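PDB 3CYJ: mandelate racemase/muconate lactonizing enzyme-like protein from Rubrobacter xylanophilus DSM 9941, which belongs to the enolase superfamily, pairing an enolase-like N-terminal domain with a TIM-barrel domain that holds a sodium ion in this model. Local coordinates for residues Ile217-Glu222 with Pro293-Cys298; Glu230-Leu235 with Val243-Gly248. All blocks are in the same frame, centred on the assembly; numbering follows the deposited sequence.

Contact 1. Residues Ile217-Glu222 with Pro293-Cys298; sequences ISYLEE and PFSAHC. With NA (sodium ion), chain E.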
# COMPACT_ATOMS: atom_id res chain seq x y z
N ILE A 217 -2.00 -33.55 4.12
CA ILE A 217 -1.42 -33.10 2.84
C ILE A 217 -0.37 -31.99 3.01
O ILE A 217 -0.39 -31.21 3.99
CB ILE A 217 -2.50 -32.64 1.82
CG1 ILE A 217 -3.19 -31.35 2.33
CG2 ILE A 217 -3.52 -33.83 1.51
CD1 ILE A 217 -3.80 -30.47 1.24
N SER A 218 0.52 -31.89 2.01
CA SER A 218 1.60 -30.93 2.08
C SER A 218 1.58 -29.92 0.96
O SER A 218 2.48 -29.07 0.88
CB SER A 218 2.94 -31.69 1.97
OG SER A 218 2.88 -32.79 2.84
N TYR A 219 0.60 -30.02 0.08
CA TYR A 219 0.69 -29.27 -1.19
C TYR A 219 -0.70 -29.13 -1.74
O TYR A 219 -1.43 -30.12 -1.86
CB TYR A 219 1.53 -30.06 -2.16
CG TYR A 219 1.98 -29.39 -3.46
CD1 TYR A 219 3.23 -28.79 -3.53
CD2 TYR A 219 1.23 -29.50 -4.66
CE1 TYR A 219 3.71 -28.23 -4.70
CE2 TYR A 219 1.72 -28.95 -5.87
CZ TYR A 219 2.96 -28.33 -5.87
OH TYR A 219 3.53 -27.75 -6.99
N LEU A 220 -1.08 -27.89 -2.04
CA LEU A 220 -2.40 -27.60 -2.59
C LEU A 220 -2.20 -26.76 -3.84
O LEU A 220 -1.89 -25.59 -3.74
CB LEU A 220 -3.31 -26.88 -1.56
CG LEU A 220 -4.68 -26.38 -2.10
CD1 LEU A 220 -5.41 -27.48 -2.94
CD2 LEU A 220 -5.59 -25.83 -1.03
N GLU A 221 -2.39 -27.38 -5.01
CA GLU A 221 -2.18 -26.72 -6.27
C GLU A 221 -3.48 -26.15 -6.90
O GLU A 221 -4.54 -26.81 -6.91
CB GLU A 221 -1.51 -27.69 -7.23
CG GLU A 221 -1.04 -26.98 -8.47
CD GLU A 221 -0.59 -27.95 -9.56
OE1 GLU A 221 -0.17 -29.10 -9.21
OE2 GLU A 221 -0.66 -27.57 -10.76
N GLU A 222 -3.39 -24.92 -7.41
CA GLU A 222 -4.51 -24.30 -8.12
C GLU A 222 -5.84 -24.38 -7.39
O GLU A 222 -6.86 -24.78 -7.97
CB GLU A 222 -4.63 -24.90 -9.51
CG GLU A 222 -3.53 -24.38 -10.46
CD GLU A 222 -3.50 -25.06 -11.85
OE1 GLU A 222 -4.26 -26.03 -12.09
OE2 GLU A 222 -2.70 -24.63 -12.72
N PRO A 293 10.73 -21.72 -3.80
CA PRO A 293 11.03 -22.89 -4.64
C PRO A 293 10.24 -22.92 -5.96
O PRO A 293 9.22 -22.26 -6.11
CB PRO A 293 10.56 -24.11 -3.77
CG PRO A 293 10.06 -23.53 -2.43
CD PRO A 293 9.86 -22.04 -2.63
N PHE A 294 10.75 -23.67 -6.93
CA PHE A 294 10.13 -23.85 -8.22
C PHE A 294 9.69 -25.33 -8.40
O PHE A 294 10.31 -26.24 -7.85
CB PHE A 294 11.11 -23.41 -9.32
CG PHE A 294 10.67 -23.77 -10.71
CD1 PHE A 294 9.70 -23.02 -11.37
CD2 PHE A 294 11.21 -24.91 -11.36
CE1 PHE A 294 9.28 -23.39 -12.71
CE2 PHE A 294 10.84 -25.25 -12.67
CZ PHE A 294 9.87 -24.51 -13.33
N SER A 295 8.65 -25.58 -9.19
CA SER A 295 8.30 -26.96 -9.48
C SER A 295 7.87 -27.06 -10.95
O SER A 295 7.03 -26.25 -11.43
CB SER A 295 7.19 -27.44 -8.55
OG SER A 295 6.82 -28.76 -8.87
N ALA A 296 8.50 -27.97 -11.70
CA ALA A 296 8.16 -28.10 -13.10
C ALA A 296 6.88 -28.89 -13.32
O ALA A 296 6.59 -29.90 -12.64
CB ALA A 296 9.30 -28.70 -13.88
N HIS A 297 6.09 -28.39 -14.23
CA HIS A 297 4.77 -28.96 -14.51
C HIS A 297 4.82 -29.70 -15.87
O HIS A 297 5.30 -29.13 -16.86
CB HIS A 297 3.77 -27.81 -14.50
CG HIS A 297 2.37 -28.20 -14.81
ND1 HIS A 297 1.49 -28.66 -13.85
CD2 HIS A 297 1.67 -28.17 -15.98
CE1 HIS A 297 0.32 -28.92 -14.42
NE2 HIS A 297 0.41 -28.63 -15.71
N CYS A 298 4.39 -30.99 -15.86
CA CYS A 298 4.20 -31.85 -17.06
C CYS A 298 5.50 -32.19 -17.87
O CYS A 298 6.59 -31.71 -17.54
CB CYS A 298 3.07 -31.26 -17.95
SG CYS A 298 1.37 -31.58 -17.19
NA NA E . -2.72 -28.27 -12.18
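Glu221 and His297 face each other across the interior of a barrel, with a sodium ion beside them. The carboxylate and the imidazole cross at about a right angle, their planes 86° apart, and OE2 of Glu221 comes obliquely to the ring, 3.9 Å from ND1 of His297. That is too long for a hydrogen bond. The same OE2 binds the sodium ion at 2.6 Å, while CE1 of His297 lies 3.8 Å from the ion without binding it. Glu222 adds its OE1 at 2.7 Å, and Asp194 from strand 190-194 completes the protein ligands. Three carboxylates suit a cation, as their oxygens are hard and carry the opposing charge.

Consecutive glutamates reach one ion by different torsions: Glu221 sends CG opposite its backbone N (chi1 -170°), whereas Glu222, already in the loop past the strand, has CG opposite the carbonyl carbon (chi1 -75°). Both chains then run extended. The other oxygen of Glu221, OE1, forms a salt bridge with Lys164, so metal and lysine hold the carboxylate from its two oxygens.

One layer deeper, the hydroxyls of Tyr219 and Ser295 approach across the barrel, OH to OG 3.9 Å, again not bonded to each other. Each has its own polar partner: Tyr219 OH pairs with Gln268 OE1 and Ser295 OG with His315 ND1, so both buried hydroxyls are satisfied. Tyrosine is long enough to span much of the interior, and the small serine accommodates its end. OE1 of Glu221 lies in the plane of the tyrosine ring, at its edge. Acidic metal ligands at the C-terminal ends of barrel strands are the hallmark of the enolase-superfamily TIM barrel.

Contact 2. Residues Glu230-Leu235 with Val243-Gly248; sequences EGLRLL and VAIAAG
Leu232 and Leu235 of helix 229-238 lie against Ile245 and Ala247 of strand 244-247, joining the helix to the second strand of a beta-alpha-beta unit in the TIM barrel. Helix and strand run nearly antiparallel, at 160°, the axes of the two short segments approaching to 9.2 Å, as expected when a helix returns across the outside of the barrel before the next parallel strand.

Leu232 spreads its two methyls over two strand residues: CD1 meets CB of Ala247 at 4.0 Å, and CD2 faces CG2 of Ile245 at 4.2 Å. Its CB does not aim directly at the strand; the branch beyond CG closes the distance, which suits a long, forked side chain. Alanine suits the place opposite, where its single methyl is all that meets CD1 of the leucine.

Ile245 is the bulkier residue on the strand and divides its branches. With CG1 opposite the carbonyl carbon (chi1 -60°), the ethyl arm is directed to Leu235 and CG2 to Leu232. Isoleucine, beta-branched and at home in a strand, can so touch two helical residues one turn apart with separate branches. Pro223 covers both leucines from the loop that leads into the helix. At the Leu235 end, CD1 of Ile245 packs on CB of Leu235, while CG1 of Ile245 lies against the backbone O of Leu235 at 3.6 Å.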
# COMPACT_ATOMS: atom_id res chain seq x y z
N GLU A 230 -5.59 -12.43 -6.04
CA GLU A 230 -6.04 -12.09 -4.70
C GLU A 230 -6.55 -13.31 -3.92
O GLU A 230 -6.35 -13.43 -2.70
CB GLU A 230 -7.13 -11.03 -4.77
CG GLU A 230 -8.07 -11.02 -3.54
CD GLU A 230 -7.43 -10.32 -2.34
OE1 GLU A 230 -7.79 -10.66 -1.18
OE2 GLU A 230 -6.54 -9.44 -2.59
N GLY A 231 -7.23 -14.23 -4.63
CA GLY A 231 -7.59 -15.50 -4.01
C GLY A 231 -6.41 -16.37 -3.57
O GLY A 231 -6.46 -17.01 -2.52
N LEU A 232 -5.38 -16.43 -4.42
CA LEU A 232 -4.19 -17.20 -4.14
C LEU A 232 -3.46 -16.62 -2.95
O LEU A 232 -3.03 -17.35 -2.06
CB LEU A 232 -3.26 -17.20 -5.36
CG LEU A 232 -3.60 -18.12 -6.52
CD1 LEU A 232 -2.64 -17.89 -7.66
CD2 LEU A 232 -3.54 -19.58 -6.09
N ARG A 233 -3.37 -15.29 -2.92
CA ARG A 233 -2.65 -14.54 -1.90
C ARG A 233 -3.36 -14.76 -0.59
O ARG A 233 -2.71 -14.94 0.44
CB ARG A 233 -2.62 -13.04 -2.28
CG ARG A 233 -1.53 -12.18 -1.63
CD ARG A 233 -1.20 -10.92 -2.50
NE ARG A 233 -2.37 -10.05 -2.71
CZ ARG A 233 -2.84 -9.65 -3.90
NH1 ARG A 233 -2.23 -10.02 -5.03
NH2 ARG A 233 -3.93 -8.86 -3.96
N LEU A 234 -4.70 -14.77 -0.63
CA LEU A 234 -5.50 -15.05 0.55
C LEU A 234 -5.16 -16.44 1.11
O LEU A 234 -4.98 -16.60 2.35
CB LEU A 234 -7.01 -14.97 0.26
CG LEU A 234 -7.90 -15.63 1.35
CD1 LEU A 234 -8.19 -14.62 2.46
CD2 LEU A 234 -9.25 -16.29 0.87
N LEU A 235 -5.10 -17.44 0.22
CA LEU A 235 -4.80 -18.78 0.68
C LEU A 235 -3.35 -18.96 1.13
O LEU A 235 -3.06 -19.77 2.02
CB LEU A 235 -5.13 -19.82 -0.40
CG LEU A 235 -6.61 -20.14 -0.34
CD1 LEU A 235 -7.00 -20.15 -1.76
CD2 LEU A 235 -6.83 -21.50 0.31
N VAL A 243 1.23 -26.66 4.47
CA VAL A 243 0.58 -26.95 3.18
C VAL A 243 1.03 -25.88 2.18
O VAL A 243 0.64 -24.73 2.28
CB VAL A 243 -0.99 -27.02 3.27
CG1 VAL A 243 -1.69 -27.29 1.86
CG2 VAL A 243 -1.41 -28.06 4.29
N ALA A 244 1.87 -26.24 1.23
CA ALA A 244 2.32 -25.24 0.26
C ALA A 244 1.25 -24.89 -0.81
O ALA A 244 0.60 -25.77 -1.39
CB ALA A 244 3.59 -25.71 -0.40
N ILE A 245 1.03 -23.61 -1.01
CA ILE A 245 0.08 -23.17 -2.03
C ILE A 245 0.85 -23.04 -3.31
O ILE A 245 1.78 -22.28 -3.36
CB ILE A 245 -0.65 -21.85 -1.64
CG1 ILE A 245 -1.46 -22.02 -0.32
CG2 ILE A 245 -1.55 -21.35 -2.78
CD1 ILE A 245 -2.62 -23.15 -0.34
N ALA A 246 0.50 -23.82 -4.35
CA ALA A 246 1.27 -23.78 -5.63
C ALA A 246 0.40 -23.38 -6.84
O ALA A 246 -0.80 -23.70 -6.90
CB ALA A 246 1.93 -25.13 -5.92
N ALA A 247 1.01 -22.70 -7.82
CA ALA A 247 0.30 -22.31 -9.04
C ALA A 247 1.29 -21.96 -10.10
O ALA A 247 2.45 -21.75 -9.78
CB ALA A 247 -0.64 -21.16 -8.76
N GLY A 248 0.86 -21.90 -11.36
CA GLY A 248 1.74 -21.41 -12.40
C GLY A 248 1.76 -21.91 -13.82
O GLY A 248 2.43 -21.29 -14.69

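Overall arrangement
From the N terminus, the chain passes through the enolase-like N-terminal domain before entering the barrel. Strand 219-221 supplies the first half of contact 1; helix 229-238 and strand 244-247 follow and close contact 2, a short loop. After two further helix-strand steps, strand 294-296 closes contact 1, so contact 2 is nested within the larger loop. Contact 1 bridges the barrel interior beside the sodium ion, whereas contact 2 fastens a helix to the outside of the wall. Their centres lie 10 Å apart, and neighbouring strands 219-221 and 244-247 join them through probable hydrogen bonds, Leu220 N to Ala244 O and Glu222 N to Ala246 O.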